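Local structure of beta-galactosidase (Streptococcus pneumoniae, 4CU9) at residues Ala80-His85 / Met179-Pro184; Tyr137-Asp142 / Ile149-Lys154. The protein is a beta-galactosidase whose carbohydrate-binding module, the fragment described here, carries a calcium ion and probably helps to attach the enzyme to galactose-containing glycans. One frame throughout, in Å; residues are numbered along the deposited sequence.

Contact 1. Residues Ala80-His85 / Met179-Pro184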
# COMPACT_ATOMS: atom_id res chain seq x y z
N ALA A 80 2.01 -15.06 -3.91
CA ALA A 80 3.31 -15.18 -4.58
C ALA A 80 3.45 -14.21 -5.74
O ALA A 80 4.43 -14.24 -6.50
CB ALA A 80 3.53 -16.63 -5.06
N GLN A 81 2.43 -13.39 -5.96
CA GLN A 81 2.46 -12.44 -7.06
C GLN A 81 1.79 -11.15 -6.59
O GLN A 81 0.97 -11.16 -5.66
CB GLN A 81 1.73 -13.01 -8.28
CG GLN A 81 2.22 -14.40 -8.74
CD GLN A 81 1.47 -14.88 -9.96
OE1 GLN A 81 0.57 -15.73 -9.87
NE2 GLN A 81 1.81 -14.33 -11.08
N ALA A 82 2.14 -10.06 -7.24
CA ALA A 82 1.57 -8.76 -6.93
C ALA A 82 1.51 -7.92 -8.18
O ALA A 82 2.26 -8.14 -9.13
CB ALA A 82 2.36 -8.05 -5.85
N LYS A 83 0.62 -6.95 -8.15
CA LYS A 83 0.52 -5.95 -9.20
C LYS A 83 0.53 -4.58 -8.58
O LYS A 83 -0.09 -4.35 -7.52
CB LYS A 83 -0.76 -6.09 -10.00
CG LYS A 83 -0.72 -7.33 -10.88
CD LYS A 83 -2.08 -7.62 -11.45
CE LYS A 83 -2.08 -8.94 -12.20
NZ LYS A 83 -1.62 -8.73 -13.59
N LEU A 84 1.20 -3.67 -9.26
CA LEU A 84 1.37 -2.30 -8.81
C LEU A 84 1.05 -1.36 -9.95
O LEU A 84 1.62 -1.52 -11.05
CB LEU A 84 2.83 -2.11 -8.41
CG LEU A 84 3.33 -2.86 -7.19
CD1 LEU A 84 4.83 -2.76 -7.03
CD2 LEU A 84 2.70 -2.21 -5.99
N HIS A 85 0.16 -0.39 -9.73
CA HIS A 85 -0.12 0.64 -10.75
C HIS A 85 0.12 2.01 -10.11
O HIS A 85 -0.68 2.45 -9.27
CB HIS A 85 -1.57 0.55 -11.19
CG HIS A 85 -1.89 1.28 -12.47
ND1 HIS A 85 -1.02 2.15 -13.08
CD2 HIS A 85 -2.99 1.23 -13.26
CE1 HIS A 85 -1.57 2.61 -14.20
NE2 HIS A 85 -2.76 2.05 -14.33
N MET A 179 -3.25 -1.68 -6.19
CA MET A 179 -2.27 -2.57 -5.56
C MET A 179 -3.01 -3.87 -5.33
O MET A 179 -4.06 -3.86 -4.69
CB MET A 179 -1.81 -1.98 -4.24
CG MET A 179 -0.98 -2.89 -3.39
SD MET A 179 -0.53 -2.20 -1.81
CE MET A 179 0.38 -0.73 -2.19
N THR A 180 -2.44 -4.97 -5.79
CA THR A 180 -3.06 -6.30 -5.70
C THR A 180 -2.02 -7.33 -5.29
O THR A 180 -0.82 -7.25 -5.70
CB THR A 180 -3.65 -6.71 -7.07
OG1 THR A 180 -4.33 -5.61 -7.66
CG2 THR A 180 -4.62 -7.82 -6.92
N PHE A 181 -2.47 -8.31 -4.50
CA PHE A 181 -1.67 -9.48 -4.16
C PHE A 181 -2.42 -10.71 -4.64
O PHE A 181 -3.64 -10.75 -4.52
CB PHE A 181 -1.41 -9.53 -2.66
CG PHE A 181 -0.68 -8.32 -2.17
CD1 PHE A 181 0.69 -8.22 -2.34
CD2 PHE A 181 -1.38 -7.24 -1.65
CE1 PHE A 181 1.37 -7.08 -1.92
CE2 PHE A 181 -0.71 -6.09 -1.25
CZ PHE A 181 0.66 -6.01 -1.41
N LEU A 182 -1.70 -11.70 -5.15
CA LEU A 182 -2.37 -12.85 -5.76
C LEU A 182 -1.72 -14.18 -5.41
O LEU A 182 -0.55 -14.21 -5.08
CB LEU A 182 -2.38 -12.70 -7.27
CG LEU A 182 -3.12 -11.48 -7.86
CD1 LEU A 182 -2.96 -11.49 -9.37
CD2 LEU A 182 -4.60 -11.45 -7.50
N ALA A 183 -2.50 -15.25 -5.53
CA ALA A 183 -2.12 -16.62 -5.21
C ALA A 183 -1.02 -17.08 -6.14
O ALA A 183 -0.88 -16.53 -7.22
CB ALA A 183 -3.32 -17.57 -5.32
N PRO A 184 -0.24 -18.08 -5.72
CA PRO A 184 0.74 -18.66 -6.64
C PRO A 184 0.15 -19.19 -7.94
O PRO A 184 -1.03 -19.57 -7.99
CB PRO A 184 1.34 -19.84 -5.84
CG PRO A 184 0.96 -19.60 -4.42
CD PRO A 184 -0.27 -18.75 -4.41
O HOH W 1 0.95 -5.22 -4.93
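A82 and F181 face each other in the middle of an antiparallel strand pair belonging to the beta-sandwich of this galactose-binding-like module. They form a non-hydrogen-bonded pair with their CA atoms 4.3 Å apart, and A82 CB approaches F181 CD1 obliquely at 3.9 Å. A82's small methyl fits between the F181 ring and the V151 and F153 side chains of strand 149-158. F181 CG stands anti to its own carbonyl carbon (chi1 -60°), and the ring beyond it packs in the interior with W163, V66 and F68. M179 and L84 lie on the same face.

The other face is amphipathic. K83 and L182 cross obliquely, K83 CE resting 3.9 Å from L182 CD1. The aliphatic part of lysine thus lies against the leucine, while NZ goes on to a salt bridge with E148 and a hydrogen bond with N150. Between K83 and T180 the backbone bonds run in both directions, N-H to C=O each way. A single water donates to both carbonyl oxygens of this pair and sits 3.5 Å above the plane of the F181 ring, offset toward its rim.

Where the pairing ends, A80 and Q81 both face L182 in a classic beta bulge, and P184 closes over A80 CB. L182 O accepts two donors there: A80 N at 2.9 Å, nearly straight, and Q81 N at 3.2 Å, more bent.

Contact 2. Residues Tyr137-Asp142 / Ile149-Lys154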
# COMPACT_ATOMS: atom_id res chain seq x y z
N TYR A 137 11.77 -9.93 -4.16
CA TYR A 137 10.81 -10.01 -5.26
C TYR A 137 11.51 -9.70 -6.59
O TYR A 137 12.65 -9.16 -6.61
CB TYR A 137 9.61 -9.04 -4.97
CG TYR A 137 9.96 -7.58 -5.04
CD1 TYR A 137 9.92 -6.91 -6.24
CD2 TYR A 137 10.40 -6.89 -3.93
CE1 TYR A 137 10.27 -5.58 -6.33
CE2 TYR A 137 10.77 -5.56 -4.00
CZ TYR A 137 10.70 -4.91 -5.20
OH TYR A 137 11.06 -3.60 -5.27
N ARG A 138 10.85 -10.05 -7.69
CA ARG A 138 11.25 -9.61 -9.02
C ARG A 138 10.11 -8.85 -9.68
O ARG A 138 8.99 -9.32 -9.63
CB ARG A 138 11.63 -10.82 -9.86
CG ARG A 138 12.78 -11.64 -9.31
CD ARG A 138 14.10 -10.86 -9.33
NE ARG A 138 15.20 -11.70 -8.85
CZ ARG A 138 16.40 -11.26 -8.44
NH1 ARG A 138 16.69 -9.97 -8.46
NH2 ARG A 138 17.31 -12.15 -8.04
N ALA A 139 10.38 -7.69 -10.28
CA ALA A 139 9.37 -6.94 -11.04
C ALA A 139 9.67 -7.09 -12.56
O ALA A 139 10.85 -7.23 -12.96
CB ALA A 139 9.36 -5.49 -10.64
N ASP A 140 8.62 -7.08 -13.37
CA ASP A 140 8.74 -7.27 -14.82
C ASP A 140 9.18 -6.01 -15.58
O ASP A 140 9.59 -6.09 -16.74
CB ASP A 140 7.44 -7.85 -15.43
CG ASP A 140 6.25 -6.89 -15.41
OD1 ASP A 140 6.28 -5.85 -14.72
OD2 ASP A 140 5.23 -7.18 -16.09
N LYS A 141 9.07 -4.84 -14.95
CA LYS A 141 9.51 -3.62 -15.59
C LYS A 141 9.95 -2.59 -14.57
O LYS A 141 9.90 -2.84 -13.36
CB LYS A 141 8.43 -3.11 -16.51
CG LYS A 141 7.13 -2.75 -15.85
CD LYS A 141 6.07 -2.47 -16.90
CE LYS A 141 5.52 -3.74 -17.48
NZ LYS A 141 4.27 -3.48 -18.24
N ASP A 142 10.41 -1.45 -15.07
CA ASP A 142 10.92 -0.38 -14.22
C ASP A 142 9.81 0.15 -13.31
O ASP A 142 8.66 0.17 -13.69
CB ASP A 142 11.42 0.80 -15.05
CG ASP A 142 12.73 0.50 -15.76
OD1 ASP A 142 13.37 -0.52 -15.44
OD2 ASP A 142 13.10 1.31 -16.64
N ILE A 149 2.67 -2.88 -13.20
CA ILE A 149 3.90 -3.61 -12.95
C ILE A 149 3.54 -4.94 -12.31
O ILE A 149 2.73 -4.98 -11.39
CB ILE A 149 4.84 -2.84 -12.00
CG1 ILE A 149 5.29 -1.51 -12.62
CG2 ILE A 149 6.05 -3.70 -11.65
CD1 ILE A 149 5.69 -0.48 -11.59
N ASN A 150 4.14 -6.02 -12.79
CA ASN A 150 3.87 -7.34 -12.26
C ASN A 150 5.10 -7.79 -11.48
O ASN A 150 6.22 -7.58 -11.92
CB ASN A 150 3.48 -8.34 -13.36
CG ASN A 150 2.23 -7.95 -14.12
OD1 ASN A 150 1.11 -8.20 -13.68
ND2 ASN A 150 2.42 -7.32 -15.29
N VAL A 151 4.84 -8.40 -10.33
CA VAL A 151 5.87 -8.80 -9.38
C VAL A 151 5.67 -10.25 -8.98
O VAL A 151 4.55 -10.68 -8.78
CB VAL A 151 5.78 -7.92 -8.11
CG1 VAL A 151 6.55 -8.50 -6.93
CG2 VAL A 151 6.17 -6.47 -8.37
N THR A 152 6.78 -11.00 -8.86
CA THR A 152 6.74 -12.34 -8.31
C THR A 152 7.65 -12.45 -7.10
O THR A 152 8.64 -11.72 -6.93
CB THR A 152 7.21 -13.40 -9.34
OG1 THR A 152 8.47 -12.99 -9.88
CG2 THR A 152 6.26 -13.49 -10.45
N PHE A 153 7.31 -13.38 -6.24
CA PHE A 153 8.11 -13.72 -5.11
C PHE A 153 7.86 -15.16 -4.69
O PHE A 153 6.91 -15.78 -5.13
CB PHE A 153 7.90 -12.72 -3.95
CG PHE A 153 6.45 -12.33 -3.70
CD1 PHE A 153 5.83 -11.38 -4.48
CD2 PHE A 153 5.73 -12.96 -2.70
CE1 PHE A 153 4.50 -11.03 -4.25
CE2 PHE A 153 4.41 -12.61 -2.44
CZ PHE A 153 3.79 -11.66 -3.23
N LYS A 154 8.73 -15.70 -3.84
CA LYS A 154 8.49 -17.01 -3.27
C LYS A 154 7.23 -16.93 -2.38
O LYS A 154 7.02 -15.97 -1.64
CB LYS A 154 9.72 -17.50 -2.51
CG LYS A 154 9.51 -18.82 -1.79
CD LYS A 154 10.83 -19.42 -1.32
CE LYS A 154 10.56 -20.74 -0.61
NZ LYS A 154 11.75 -21.63 -0.60
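D140 meets N150 with both carboxylate oxygens, at the point where the regular pairing of a beta hairpin gives way to its loop. OD1 takes the backbone N-H of N150 at 2.9 Å in an almost straight bond (170°), and OD2 takes N150 ND2, also at 2.9 Å. Both donors come from above the carboxylate plane, and the carboxylate and amide planes stand 86° apart. OD2 nevertheless lies close to the plane of the amide, as a donor N-H requires. D140 CG sits between its backbone N and carbonyl carbon (chi1 69°), on the side of N150. From there OD1 takes the acceptor role toward N150 N that a strand carbonyl would otherwise play, while D140 N gives its own hydrogen to N150 O at 2.8 Å. N150 OD1 is engaged as well, accepting from K83 NZ, so asparagine suits this place by donating and accepting at once.

Regular antiparallel pairing follows at R138 and T152, whose N-H and C=O groups satisfy each other in two bonds of 2.9 Å, R138 N to T152 O and T152 N to R138 O. On the face of A139 and V151 the contacts are apolar. V151 CG1 packs obliquely on the Y137 side chain, 3.7 Å from Y137 CB, and A139 is small enough to sit between I149 CG2, 3.9 Å from A139 CB, and V151 CG2. The Y137 hydroxyl is satisfied by L98 O.

Strand 149-158 lies between two neighbours, strand 132-139 and strand 73-86; to the latter, I149, V151 and F153 make backbone hydrogen bonds, to L84, A82 and A80. Y137 and F153 both touch L100 of strand 97-103, and Y137 meets W163 of strand 160-166 edge-to-face.

Overall arrangement
Following the chain from the N terminus, strand 73-86 is the first of the strands in these contacts. Contact 1 closes only near the C terminus, on strand 173-182: segment 179-184 follows segment 80-85 by 94 residues at their closest ends. Within that long loop the chain forms strand 132-139, turns through a short connection and returns as strand 149-158, so that contact 2 closes a local hairpin wholly enclosed by contact 1. The two centres lie about 9 Å apart. Strands 73-86 and 149-158 are neighbours, which places four strands side by side in the order 173-182, 73-86, 149-158, 132-139. Contact 1 therefore joins the sequence-distant C-terminal strand to the sheet, and contact 2 adds the hairpin.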